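Local coordinates for type VI immunity protein Atu4351 (PDB 6ITW) that probably protects Agrobacterium from a toxic effector of its own type VI secretion system, acting as the immunity partner of an effector-immunity pair, at residues A[96-101]-A[130-135]; A[101-106]-A[121-126]; A[41-46]-A[57-62]; A[20-25]-A[62-67]. All blocks are in the same frame, centred on the assembly; numbering follows the deposited sequence.

Contact 1 of 4, residues A[96-101]-A[130-135]; sequences LAWNED and INLGIA
The indole of Trp98 reaches helix 128-137 with the far corner of its six-membered ring, where CZ3 lies 3.8 Å from CB of Leu132. CE3, next to it, also meets CD2 of the same leucine at 4.0 Å, so one ring corner rests against both the root and one methyl of Leu132. Asn131 comes to that corner too: its OD1 stands 3.4 Å from CZ3, with the amide plane turned 61° from the indole. This oxygen is not left to the ring alone, since it is hydrogen-bonded to Thr104 OG1. CG of Trp98 is anti to the backbone N (chi1 178°), which sends the indole out from the strand to the helix. Further along, the forked end of Leu96 straddles the methyl of Ala135, CD1 at 4.1 Å and CD2 at 4.2 Å from CB. Residues 96-99 run almost antiparallel to 130-135, at 172°, on a strand that lies between 84-90 and 103-108 in the sheet; Leu87 of the former also packs on Trp98 and Leu132.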
loop_
_atom_site.group_PDB
_atom_site.type_symbol
_atom_site.label_atom_id
_atom_site.label_comp_id
_atom_site.label_asym_id
_atom_site.label_seq_id
_atom_site.Cartn_x
_atom_site.Cartn_y
_atom_site.Cartn_z
ATOM N N LEU A 96 -1.073 -0.982 0.588
ATOM C CA LEU A 96 -2.348 -1.466 1.108
ATOM C C LEU A 96 -2.114 -1.966 2.530
ATOM O O LEU A 96 -1.331 -2.910 2.741
ATOM C CB LEU A 96 -2.915 -2.584 0.241
ATOM C CG LEU A 96 -4.152 -3.316 0.778
ATOM C CD1 LEU A 96 -5.231 -2.323 1.170
ATOM C CD2 LEU A 96 -4.707 -4.302 -0.248
ATOM N N ALA A 97 -2.776 -1.330 3.501
ATOM C CA ALA A 97 -2.574 -1.632 4.911
ATOM C C ALA A 97 -3.906 -1.954 5.570
ATOM O O ALA A 97 -4.973 -1.532 5.118
ATOM C CB ALA A 97 -1.908 -0.471 5.658
ATOM N N TRP A 98 -3.844 -2.708 6.656
ATOM C CA TRP A 98 -5.042 -3.015 7.423
ATOM C C TRP A 98 -4.950 -2.317 8.772
ATOM O O TRP A 98 -4.021 -2.575 9.555
ATOM C CB TRP A 98 -5.208 -4.519 7.611
ATOM C CG TRP A 98 -6.399 -4.852 8.430
ATOM C CD1 TRP A 98 -6.418 -5.182 9.762
ATOM C CD2 TRP A 98 -7.760 -4.873 7.987
ATOM N NE1 TRP A 98 -7.709 -5.420 10.165
ATOM C CE2 TRP A 98 -8.553 -5.245 9.096
ATOM C CE3 TRP A 98 -8.385 -4.631 6.756
ATOM C CZ2 TRP A 98 -9.946 -5.372 9.012
ATOM C CZ3 TRP A 98 -9.769 -4.757 6.671
ATOM C CH2 TRP A 98 -10.533 -5.123 7.798
ATOM N N ASN A 99 -5.906 -1.438 9.045
ATOM C CA ASN A 99 -6.010 -0.791 10.348
ATOM C C ASN A 99 -7.039 -1.553 11.175
ATOM O O ASN A 99 -8.169 -1.778 10.713
ATOM C CB ASN A 99 -6.415 0.680 10.222
ATOM C CG ASN A 99 -6.633 1.333 11.580
ATOM O OD1 ASN A 99 -7.733 1.281 12.135
ATOM N ND2 ASN A 99 -5.577 1.926 12.132
ATOM N N GLU A 100 -6.651 -1.932 12.399
ATOM C CA GLU A 100 -7.506 -2.786 13.226
ATOM C C GLU A 100 -8.811 -2.106 13.616
ATOM O O GLU A 100 -9.807 -2.793 13.871
ATOM C CB GLU A 100 -6.768 -3.220 14.484
ATOM C CG GLU A 100 -5.675 -4.220 14.247
ATOM C CD GLU A 100 -4.851 -4.434 15.494
ATOM O OE1 GLU A 100 -5.458 -4.572 16.579
ATOM O OE2 GLU A 100 -3.603 -4.453 15.400
ATOM N N ASP A 101 -8.841 -0.770 13.654
ATOM C CA ASP A 101 -10.043 -0.042 14.047
ATOM C C ASP A 101 -10.868 0.438 12.867
ATOM O O ASP A 101 -12.098 0.478 12.965
ATOM C CB ASP A 101 -9.668 1.164 14.930
ATOM C CG ASP A 101 -8.816 0.763 16.129
ATOM O OD1 ASP A 101 -9.284 -0.069 16.947
ATOM O OD2 ASP A 101 -7.670 1.252 16.247
ATOM N N ILE A 130 -14.831 -9.267 4.483
ATOM C CA ILE A 130 -15.303 -8.811 3.178
ATOM C C ILE A 130 -14.584 -7.530 2.756
ATOM O O ILE A 130 -14.242 -7.356 1.582
ATOM C CB ILE A 130 -16.830 -8.617 3.244
ATOM C CG1 ILE A 130 -17.525 -9.973 3.399
ATOM C CG2 ILE A 130 -17.354 -7.846 2.041
ATOM C CD1 ILE A 130 -18.971 -9.861 3.897
ATOM N N ASN A 131 -14.360 -6.616 3.705
ATOM C CA ASN A 131 -13.703 -5.342 3.417
ATOM C C ASN A 131 -12.295 -5.562 2.879
ATOM O O ASN A 131 -11.908 -4.985 1.857
ATOM C CB ASN A 131 -13.659 -4.478 4.690
ATOM C CG ASN A 131 -13.030 -3.095 4.454
ATOM O OD1 ASN A 131 -11.828 -2.897 4.653
ATOM N ND2 ASN A 131 -13.848 -2.138 4.040
ATOM N N LEU A 132 -11.505 -6.388 3.568
ATOM C CA LEU A 132 -10.174 -6.697 3.066
ATOM C C LEU A 132 -10.257 -7.449 1.748
ATOM O O LEU A 132 -9.424 -7.242 0.860
ATOM C CB LEU A 132 -9.391 -7.500 4.100
ATOM C CG LEU A 132 -7.905 -7.706 3.799
ATOM C CD1 LEU A 132 -7.259 -6.471 3.124
ATOM C CD2 LEU A 132 -7.183 -8.055 5.088
ATOM N N GLY A 133 -11.261 -8.322 1.603
ATOM C CA GLY A 133 -11.418 -9.054 0.357
ATOM C C GLY A 133 -11.726 -8.142 -0.813
ATOM O O GLY A 133 -11.237 -8.347 -1.928
ATOM N N ILE A 134 -12.530 -7.111 -0.575
ATOM C CA ILE A 134 -12.799 -6.155 -1.638
ATOM C C ILE A 134 -11.523 -5.409 -2.008
ATOM O O ILE A 134 -11.212 -5.236 -3.195
ATOM C CB ILE A 134 -13.936 -5.203 -1.221
ATOM C CG1 ILE A 134 -15.265 -5.973 -1.220
ATOM C CG2 ILE A 134 -13.989 -3.978 -2.152
ATOM C CD1 ILE A 134 -16.396 -5.252 -0.545
ATOM N N ALA A 135 -10.750 -4.977 -1.006
ATOM C CA ALA A 135 -9.525 -4.241 -1.298
ATOM C C ALA A 135 -8.582 -5.079 -2.152
ATOM O O ALA A 135 -7.966 -4.560 -3.087
ATOM C CB ALA A 135 -8.835 -3.791 -0.003
#

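Contact 2 of 4, residues A[101-106]-A[121-126]; sequences DYKTTE and KEIPAE
Apolar packing between the Lys103 stem and the Ile123 side chain makes up much of this contact. The two side chains slide past each other in opposite directions: CG of Lys103 lies 3.9 Å from CD1 of Ile123, while CE, further out, lies 4.0 Å from CG2 of the same residue. The isoleucine therefore touches the lysine with both of its branches, one near the root and one near the end. A bend at chi2 (-63°) of Lys103 turns the chain before it runs on extended to the ammonium group.

The polar end behaves differently. NZ comes within 3.5 Å of Ala125 CA, which is plain van der Waals contact, and no hydrogen bond joins the two segments. The hydrogen bond of Lys103 NZ is instead with Ser128 OG, a hydroxyl that is also bonded to Ala125 O. Within 101-106, the hydroxyl of Thr105 donates to Lys103 O over 3.0 Å, tilted 22° from the carbonyl plane.

Lys103 follows the turn of the hairpin formed by strands 94-99 and 103-108, and has a positive phi (69°). Residues 101-106 fall in the GAD-like part of the sequence. The motif is a beta hairpin of the mixed sheet, its second strand covered at the start by the connection from strand 113-116 to helix 128-137.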
loop_
_atom_site.group_PDB
_atom_site.type_symbol
_atom_site.label_atom_id
_atom_site.label_comp_id
_atom_site.label_asym_id
_atom_site.label_seq_id
_atom_site.Cartn_x
_atom_site.Cartn_y
_atom_site.Cartn_z
ATOM N N ASP A 101 -8.841 -0.770 13.654
ATOM C CA ASP A 101 -10.043 -0.042 14.047
ATOM C C ASP A 101 -10.868 0.438 12.867
ATOM O O ASP A 101 -12.098 0.478 12.965
ATOM C CB ASP A 101 -9.668 1.164 14.930
ATOM C CG ASP A 101 -8.816 0.763 16.129
ATOM O OD1 ASP A 101 -9.284 -0.069 16.947
ATOM O OD2 ASP A 101 -7.670 1.252 16.247
ATOM N N TYR A 102 -10.236 0.799 11.747
ATOM C CA TYR A 102 -10.957 1.431 10.647
ATOM C C TYR A 102 -10.776 0.709 9.315
ATOM O O TYR A 102 -11.219 1.226 8.276
ATOM C CB TYR A 102 -10.542 2.905 10.547
ATOM C CG TYR A 102 -10.854 3.694 11.814
ATOM C CD1 TYR A 102 -12.142 4.174 12.076
ATOM C CD2 TYR A 102 -9.860 3.940 12.760
ATOM C CE1 TYR A 102 -12.424 4.899 13.260
ATOM C CE2 TYR A 102 -10.123 4.648 13.941
ATOM C CZ TYR A 102 -11.403 5.128 14.184
ATOM O OH TYR A 102 -11.635 5.834 15.353
ATOM N N LYS A 103 -10.187 -0.495 9.326
ATOM C CA LYS A 103 -10.036 -1.381 8.166
ATOM C C LYS A 103 -9.067 -0.848 7.109
ATOM O O LYS A 103 -8.020 -0.277 7.428
ATOM C CB LYS A 103 -11.381 -1.673 7.475
ATOM C CG LYS A 103 -12.656 -1.641 8.312
ATOM C CD LYS A 103 -12.712 -2.672 9.407
ATOM C CE LYS A 103 -14.158 -2.845 9.897
ATOM N NZ LYS A 103 -14.203 -3.313 11.309
ATOM N N THR A 104 -9.438 -1.024 5.840
ATOM C CA THR A 104 -8.526 -0.832 4.720
ATOM C C THR A 104 -7.993 0.596 4.678
ATOM O O THR A 104 -8.755 1.568 4.717
ATOM C CB THR A 104 -9.243 -1.167 3.407
ATOM O OG1 THR A 104 -9.534 -2.570 3.361
ATOM C CG2 THR A 104 -8.384 -0.820 2.221
ATOM N N THR A 105 -6.676 0.708 4.582
ATOM C CA THR A 105 -5.966 1.979 4.586
ATOM C C THR A 105 -4.996 1.987 3.412
ATOM O O THR A 105 -4.448 0.936 3.057
ATOM C CB THR A 105 -5.204 2.163 5.925
ATOM O OG1 THR A 105 -6.119 2.038 7.032
ATOM C CG2 THR A 105 -4.497 3.519 5.991
ATOM N N GLU A 106 -4.792 3.149 2.791
ATOM C CA GLU A 106 -3.817 3.301 1.714
ATOM C C GLU A 106 -2.807 4.372 2.110
ATOM O O GLU A 106 -3.190 5.471 2.523
ATOM C CB GLU A 106 -4.492 3.654 0.374
ATOM C CG GLU A 106 -5.515 2.607 -0.161
ATOM C CD GLU A 106 -6.135 2.985 -1.529
ATOM O OE1 GLU A 106 -5.569 3.852 -2.230
ATOM O OE2 GLU A 106 -7.190 2.417 -1.906
ATOM N N LYS A 121 -16.805 7.008 6.800
ATOM C CA LYS A 121 -18.102 6.348 6.834
ATOM C C LYS A 121 -17.934 5.089 7.670
ATOM O O LYS A 121 -16.965 4.343 7.485
ATOM C CB LYS A 121 -18.626 6.037 5.425
ATOM C CG LYS A 121 -18.765 4.556 5.080
ATOM C CD LYS A 121 -19.395 4.374 3.698
ATOM C CE LYS A 121 -19.122 2.986 3.114
ATOM N NZ LYS A 121 -19.771 2.803 1.776
ATOM N N GLU A 122 -18.840 4.886 8.622
ATOM C CA GLU A 122 -18.680 3.802 9.581
ATOM C C GLU A 122 -18.920 2.455 8.912
ATOM O O GLU A 122 -19.842 2.301 8.106
ATOM C CB GLU A 122 -19.637 3.987 10.749
ATOM C CG GLU A 122 -19.227 3.264 12.007
ATOM C CD GLU A 122 -20.118 3.628 13.181
ATOM O OE1 GLU A 122 -21.308 3.949 12.944
ATOM O OE2 GLU A 122 -19.628 3.608 14.335
ATOM N N ILE A 123 -18.070 1.485 9.238
ATOM C CA ILE A 123 -18.129 0.142 8.674
ATOM C C ILE A 123 -18.420 -0.827 9.813
ATOM O O ILE A 123 -17.655 -0.888 10.781
ATOM C CB ILE A 123 -16.829 -0.256 7.952
ATOM C CG1 ILE A 123 -16.491 0.727 6.836
ATOM C CG2 ILE A 123 -16.945 -1.656 7.360
ATOM C CD1 ILE A 123 -15.190 0.410 6.146
ATOM N N PRO A 124 -19.505 -1.601 9.749
ATOM C CA PRO A 124 -19.766 -2.593 10.803
ATOM C C PRO A 124 -18.645 -3.626 10.877
ATOM O O PRO A 124 -18.118 -4.075 9.854
ATOM C CB PRO A 124 -21.100 -3.220 10.380
ATOM C CG PRO A 124 -21.248 -2.875 8.903
ATOM C CD PRO A 124 -20.564 -1.561 8.724
ATOM N N ALA A 125 -18.280 -3.997 12.116
ATOM C CA ALA A 125 -17.118 -4.852 12.359
ATOM C C ALA A 125 -17.260 -6.249 11.760
ATOM O O ALA A 125 -16.244 -6.933 11.577
ATOM C CB ALA A 125 -16.847 -4.963 13.863
ATOM N N GLU A 126 -18.481 -6.695 11.455
ATOM C CA GLU A 126 -18.657 -7.998 10.824
ATOM C C GLU A 126 -18.483 -7.954 9.313
ATOM O O GLU A 126 -18.793 -8.942 8.638
ATOM C CB GLU A 126 -20.024 -8.589 11.179
ATOM C CG GLU A 126 -19.978 -9.546 12.380
ATOM C CD GLU A 126 -19.467 -10.948 12.028
ATOM O OE1 GLU A 126 -20.121 -11.641 11.215
ATOM O OE2 GLU A 126 -18.410 -11.356 12.567
#

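Contact 3 of 4, residues A[41-46]-A[57-62]; sequences LDFIRH and FQFCNP
Helix 38-47 passes the end of strand 57-59 with Ile44 and Phe59 as the nearest backbone positions, their CA atoms 8.9 Å apart, a gap that side chains alone bridge. Phe43 and Phe59 form an offset edge-to-face pair: the edge of Phe43 is directed toward the face of Phe59, the planes are inclined at 64°, and the centroids lie 5.9 Å apart. The closest atoms are CE2 of Phe43 and CZ of Phe59, at 3.9 Å, with CZ near the plane of the Phe43 ring. CG of Phe43 is anti to the backbone N (chi1 172°), which carries the ring from the helix toward the strand. Ile44 adds a second touch on the same ring, CD1 to CD2 of Phe59 at 4.2 Å. Thus two consecutive helix residues reach different atoms of the Phe59 ring, CZ and CD2. Phe57, in the same strand, holds its CE2 3.6 Å above the plane of the Phe59 ring, over its centre. Trp52 and Leu49 of strand 49-52 also pack on Phe59, and Tyr8 stacks on Phe43. Elsewhere on the helix, Arg45 NH1 makes a 2.7 Å salt bridge with Asp42 OD1, meeting it on the anti side. Across the contact itself all is apolar and buried: helix and sheet are held by dispersion and by the weak electrostatics of ring edge against ring face, with no hydrogen bond to fix direction.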
loop_
_atom_site.group_PDB
_atom_site.type_symbol
_atom_site.label_atom_id
_atom_site.label_comp_id
_atom_site.label_asym_id
_atom_site.label_seq_id
_atom_site.Cartn_x
_atom_site.Cartn_y
_atom_site.Cartn_z
ATOM N N LEU A 41 -5.332 -14.077 6.280
ATOM C CA LEU A 41 -4.103 -14.738 6.712
ATOM C C LEU A 41 -4.027 -16.156 6.155
ATOM O O LEU A 41 -2.949 -16.626 5.768
ATOM C CB LEU A 41 -4.008 -14.742 8.233
ATOM C CG LEU A 41 -3.769 -13.386 8.900
ATOM C CD1 LEU A 41 -3.885 -13.514 10.434
ATOM C CD2 LEU A 41 -2.403 -12.805 8.488
ATOM N N ASP A 42 -5.166 -16.841 6.076
ATOM C CA ASP A 42 -5.163 -18.178 5.503
ATOM C C ASP A 42 -4.848 -18.143 4.009
ATOM O O ASP A 42 -4.103 -18.995 3.507
ATOM C CB ASP A 42 -6.501 -18.871 5.770
ATOM C CG ASP A 42 -6.413 -20.378 5.540
ATOM O OD1 ASP A 42 -5.444 -20.991 6.057
ATOM O OD2 ASP A 42 -7.286 -20.942 4.835
ATOM N N PHE A 43 -5.390 -17.162 3.286
ATOM C CA PHE A 43 -4.960 -16.924 1.908
ATOM C C PHE A 43 -3.428 -16.835 1.805
ATOM O O PHE A 43 -2.801 -17.543 1.003
ATOM C CB PHE A 43 -5.635 -15.656 1.381
ATOM C CG PHE A 43 -5.132 -15.212 0.045
ATOM C CD1 PHE A 43 -5.388 -15.967 -1.096
ATOM C CD2 PHE A 43 -4.394 -14.038 -0.077
ATOM C CE1 PHE A 43 -4.922 -15.554 -2.346
ATOM C CE2 PHE A 43 -3.934 -13.600 -1.318
ATOM C CZ PHE A 43 -4.195 -14.359 -2.457
ATOM N N ILE A 44 -2.802 -16.013 2.655
ATOM C CA ILE A 44 -1.346 -15.870 2.616
ATOM C C ILE A 44 -0.650 -17.173 3.005
ATOM O O ILE A 44 0.395 -17.537 2.438
ATOM C CB ILE A 44 -0.914 -14.711 3.527
ATOM C CG1 ILE A 44 -1.483 -13.408 2.987
ATOM C CG2 ILE A 44 0.604 -14.661 3.635
ATOM C CD1 ILE A 44 -1.175 -13.173 1.540
ATOM N N ARG A 45 -1.198 -17.880 3.997
ATOM C CA ARG A 45 -0.620 -19.160 4.400
ATOM C C ARG A 45 -0.521 -20.115 3.213
ATOM O O ARG A 45 0.474 -20.830 3.055
ATOM C CB ARG A 45 -1.461 -19.781 5.522
ATOM C CG ARG A 45 -1.014 -21.180 5.939
ATOM C CD ARG A 45 -1.988 -21.819 6.959
ATOM N NE ARG A 45 -1.860 -21.186 8.264
ATOM C CZ ARG A 45 -2.783 -20.406 8.817
ATOM N NH1 ARG A 45 -3.927 -20.166 8.188
ATOM N NH2 ARG A 45 -2.555 -19.862 10.002
ATOM N N HIS A 46 -1.536 -20.112 2.352
ATOM C CA HIS A 46 -1.544 -20.974 1.181
ATOM C C HIS A 46 -0.719 -20.398 0.037
ATOM O O HIS A 46 0.160 -21.078 -0.514
ATOM C CB HIS A 46 -2.984 -21.196 0.738
ATOM C CG HIS A 46 -3.661 -22.307 1.469
ATOM N ND1 HIS A 46 -4.490 -22.092 2.550
ATOM C CD2 HIS A 46 -3.619 -23.649 1.285
ATOM C CE1 HIS A 46 -4.936 -23.253 2.994
ATOM N NE2 HIS A 46 -4.426 -24.211 2.243
ATOM N N PHE A 57 1.199 -5.004 -8.415
ATOM C CA PHE A 57 0.957 -5.136 -6.985
ATOM C C PHE A 57 1.782 -6.319 -6.488
ATOM O O PHE A 57 2.006 -7.283 -7.216
ATOM C CB PHE A 57 -0.541 -5.324 -6.671
ATOM C CG PHE A 57 -0.863 -5.407 -5.181
ATOM C CD1 PHE A 57 -1.126 -4.257 -4.435
ATOM C CD2 PHE A 57 -0.924 -6.639 -4.538
ATOM C CE1 PHE A 57 -1.442 -4.340 -3.074
ATOM C CE2 PHE A 57 -1.221 -6.734 -3.182
ATOM C CZ PHE A 57 -1.483 -5.585 -2.446
ATOM N N GLN A 58 2.272 -6.221 -5.264
ATOM C CA GLN A 58 2.976 -7.322 -4.635
ATOM C C GLN A 58 2.573 -7.348 -3.174
ATOM O O GLN A 58 2.266 -6.304 -2.595
ATOM C CB GLN A 58 4.496 -7.190 -4.752
ATOM C CG GLN A 58 5.071 -5.993 -4.030
ATOM C CD GLN A 58 6.519 -5.757 -4.383
ATOM O OE1 GLN A 58 7.422 -6.194 -3.663
ATOM N NE2 GLN A 58 6.758 -5.059 -5.508
ATOM N N PHE A 59 2.545 -8.546 -2.590
ATOM C CA PHE A 59 2.254 -8.686 -1.173
ATOM C C PHE A 59 3.559 -8.658 -0.404
ATOM O O PHE A 59 4.625 -9.008 -0.933
ATOM C CB PHE A 59 1.515 -9.990 -0.868
ATOM C CG PHE A 59 0.135 -10.052 -1.428
ATOM C CD1 PHE A 59 -0.088 -10.534 -2.725
ATOM C CD2 PHE A 59 -0.954 -9.642 -0.665
ATOM C CE1 PHE A 59 -1.388 -10.595 -3.260
ATOM C CE2 PHE A 59 -2.250 -9.701 -1.191
ATOM C CZ PHE A 59 -2.461 -10.188 -2.491
ATOM N N CYS A 60 3.467 -8.233 0.854
ATOM C CA CYS A 60 4.643 -8.103 1.696
ATOM C C CYS A 60 4.331 -8.625 3.089
ATOM O O CYS A 60 3.176 -8.662 3.522
ATOM C CB CYS A 60 5.131 -6.640 1.775
ATOM S SG CYS A 60 3.973 -5.471 2.592
ATOM N N ASN A 61 5.386 -9.017 3.792
ATOM C CA ASN A 61 5.266 -9.410 5.185
ATOM C C ASN A 61 5.125 -8.173 6.064
ATOM O O ASN A 61 6.064 -7.376 6.139
ATOM C CB ASN A 61 6.485 -10.243 5.587
ATOM C CG ASN A 61 6.333 -10.888 6.952
ATOM O OD1 ASN A 61 5.796 -10.280 7.893
ATOM N ND2 ASN A 61 6.797 -12.138 7.066
ATOM N N PRO A 62 3.984 -7.978 6.748
ATOM C CA PRO A 62 3.812 -6.763 7.577
ATOM C C PRO A 62 4.918 -6.563 8.583
ATOM O O PRO A 62 5.268 -5.423 8.909
ATOM C CB PRO A 62 2.476 -6.991 8.300
ATOM C CG PRO A 62 1.851 -8.172 7.651
ATOM C CD PRO A 62 2.903 -8.950 6.957
#

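Contact 4 of 4, residues A[20-25]-A[62-67]; sequences NPEIMG and PEKYKS
Glu22 has CG anti to its own N (chi1 165°), and its extended chain carries the carboxylate out toward 62-67, where a bend at chi3 (66°) turns the end of Lys64 toward it. The two side chains come from opposite directions. NZ of Lys64 stands 2.9 Å from OE1 and equally 2.9 Å from OE2 of Glu22. Both carboxylate oxygens thus share one ammonium group in a salt bridge whose two hydrogen bonds are weak by geometry. The lysine's CD and CE also lie near the carboxylate, each 3.6 Å from OE1.

The second touch is apolar. Met24, present as selenomethionine, has an extended chain until chi3 (-69°), where a bend swings its methyl to the proline ring: CE is 3.3 Å from CD of Pro62, a short distance whose exact value is doubtful. The side chains cross at about a right angle. Met24 also packs on Asn61 and on Leu49 of strand 49-52, which places its end in the buried part of the contact, whereas Lys64 is at the surface.

Flanking Lys64 in sequence, Lys66 NZ makes a salt bridge with Glu63 OE2 at 3.2 Å, from above the carboxylate plane. Gly25 is the N-cap residue of helix 26-31, and Tyr65 that of helix 66-73. Within the GAD-like domain, the contact joins the strand-and-loop segment leading into the first helix to the segment leading into the second, methionine-proline touch inside and ion pair outside.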
loop_
_atom_site.group_PDB
_atom_site.type_symbol
_atom_site.label_atom_id
_atom_site.label_comp_id
_atom_site.label_asym_id
_atom_site.label_seq_id
_atom_site.Cartn_x
_atom_site.Cartn_y
_atom_site.Cartn_z
ATOM N N ASN A 20 6.480 -15.978 -7.823
ATOM C CA ASN A 20 7.692 -15.949 -7.009
ATOM C C ASN A 20 7.404 -15.641 -5.535
ATOM O O ASN A 20 7.963 -14.695 -4.979
ATOM C CB ASN A 20 8.695 -14.937 -7.550
ATOM C CG ASN A 20 9.061 -15.163 -8.994
ATOM O OD1 ASN A 20 9.047 -14.216 -9.794
ATOM N ND2 ASN A 20 9.424 -16.404 -9.341
ATOM N N PRO A 21 6.534 -16.406 -4.882
ATOM C CA PRO A 21 6.125 -16.029 -3.520
ATOM C C PRO A 21 7.233 -16.247 -2.493
ATOM O O PRO A 21 7.994 -17.216 -2.559
ATOM C CB PRO A 21 4.930 -16.949 -3.244
ATOM C CG PRO A 21 5.212 -18.168 -4.081
ATOM C CD PRO A 21 5.882 -17.654 -5.334
ATOM N N GLU A 22 7.325 -15.310 -1.551
ATOM C CA GLU A 22 8.065 -15.492 -0.313
ATOM C C GLU A 22 7.116 -16.065 0.742
ATOM O O GLU A 22 5.937 -15.700 0.790
ATOM C CB GLU A 22 8.655 -14.146 0.122
ATOM C CG GLU A 22 9.168 -14.010 1.547
ATOM C CD GLU A 22 9.685 -12.580 1.849
ATOM O OE1 GLU A 22 9.123 -11.919 2.751
ATOM O OE2 GLU A 22 10.651 -12.114 1.179
ATOM N N ILE A 23 7.623 -16.992 1.560
ATOM C CA ILE A 23 6.817 -17.677 2.572
ATOM C C ILE A 23 6.597 -16.760 3.766
ATOM O O ILE A 23 7.526 -16.086 4.232
ATOM C CB ILE A 23 7.502 -18.984 3.014
ATOM C CG1 ILE A 23 7.332 -20.064 1.961
ATOM C CG2 ILE A 23 6.939 -19.481 4.362
ATOM C CD1 ILE A 23 8.070 -21.339 2.321
HETATM N N MSE A 24 5.369 -16.726 4.277
HETATM C CA MSE A 24 5.140 -16.059 5.564
HETATM C C MSE A 24 5.014 -17.144 6.632
HETATM O O MSE A 24 4.093 -17.965 6.583
HETATM C CB MSE A 24 3.898 -15.163 5.537
HETATM C CG MSE A 24 3.782 -14.303 6.772
HETATM SE SE MSE A 24 2.309 -13.035 6.775
HETATM C CE MSE A 24 2.939 -11.881 5.426
ATOM N N GLY A 25 5.971 -17.159 7.571
ATOM C CA GLY A 25 6.041 -18.232 8.548
ATOM C C GLY A 25 4.895 -18.213 9.544
ATOM O O GLY A 25 4.194 -17.211 9.736
ATOM N N PRO A 62 3.984 -7.978 6.748
ATOM C CA PRO A 62 3.812 -6.763 7.577
ATOM C C PRO A 62 4.918 -6.563 8.583
ATOM O O PRO A 62 5.268 -5.423 8.909
ATOM C CB PRO A 62 2.476 -6.991 8.300
ATOM C CG PRO A 62 1.851 -8.172 7.651
ATOM C CD PRO A 62 2.903 -8.950 6.957
ATOM N N GLU A 63 5.459 -7.662 9.108
ATOM C CA GLU A 63 6.546 -7.561 10.065
ATOM C C GLU A 63 7.763 -6.870 9.451
ATOM O O GLU A 63 8.423 -6.067 10.118
ATOM C CB GLU A 63 6.894 -8.956 10.591
ATOM C CG GLU A 63 7.800 -8.944 11.821
ATOM C CD GLU A 63 7.128 -8.339 13.064
ATOM O OE1 GLU A 63 5.892 -8.099 13.064
ATOM O OE2 GLU A 63 7.852 -8.109 14.052
ATOM N N LYS A 64 8.046 -7.127 8.167
ATOM C CA LYS A 64 9.252 -6.592 7.533
ATOM C C LYS A 64 9.133 -5.106 7.203
ATOM O O LYS A 64 10.161 -4.426 7.099
ATOM C CB LYS A 64 9.586 -7.406 6.272
ATOM C CG LYS A 64 10.119 -8.811 6.629
ATOM C CD LYS A 64 10.172 -9.801 5.455
ATOM C CE LYS A 64 11.180 -9.391 4.387
ATOM N NZ LYS A 64 11.550 -10.546 3.495
ATOM N N TYR A 65 7.914 -4.585 7.074
ATOM C CA TYR A 65 7.686 -3.193 6.694
ATOM C C TYR A 65 7.042 -2.350 7.796
ATOM O O TYR A 65 6.570 -1.243 7.507
ATOM C CB TYR A 65 6.828 -3.138 5.421
ATOM C CG TYR A 65 7.569 -3.682 4.208
ATOM C CD1 TYR A 65 7.653 -5.058 3.978
ATOM C CD2 TYR A 65 8.215 -2.829 3.316
ATOM C CE1 TYR A 65 8.342 -5.573 2.882
ATOM C CE2 TYR A 65 8.915 -3.334 2.214
ATOM C CZ TYR A 65 8.969 -4.709 2.006
ATOM O OH TYR A 65 9.633 -5.224 0.920
ATOM N N LYS A 66 7.031 -2.814 9.053
ATOM C CA LYS A 66 6.331 -2.070 10.109
ATOM C C LYS A 66 7.015 -0.739 10.430
ATOM O O LYS A 66 6.345 0.220 10.839
ATOM C CB LYS A 66 6.212 -2.921 11.380
ATOM C CG LYS A 66 7.564 -3.295 11.990
ATOM C CD LYS A 66 7.485 -4.520 12.911
ATOM C CE LYS A 66 6.954 -4.186 14.291
ATOM N NZ LYS A 66 7.512 -5.133 15.312
ATOM N N SER A 67 8.332 -0.647 10.243
ATOM C CA SER A 67 8.994 0.637 10.424
ATOM C C SER A 67 8.461 1.690 9.456
ATOM O O SER A 67 8.422 2.880 9.799
ATOM C CB SER A 67 10.507 0.493 10.263
ATOM O OG SER A 67 10.833 -0.020 8.981
#

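Contacts 1 and 3 are buried and largely apolar, with Asn131 the polar exception in contact 1. Each sets a helix against the same sheet: helix 128-137 against strand 94-99, and helix 38-47 against strand 57-59. They touch where Leu96 packs on Phe57. Contacts 2 and 4 are only partly buried, and each brings in a lysine, yet only contact 4 pairs it with a charge across its segments. Contact 2 shares Asp101 with contact 1 and lies on the neighbouring strand. Contacts 3 and 4 share Pro62, and Met24 packs on Ile44. The pairs 1-2 and 3-4 meet only where contacts 1 and 3 touch; contacts 2 and 4 are farthest apart, about 23 Å between centres.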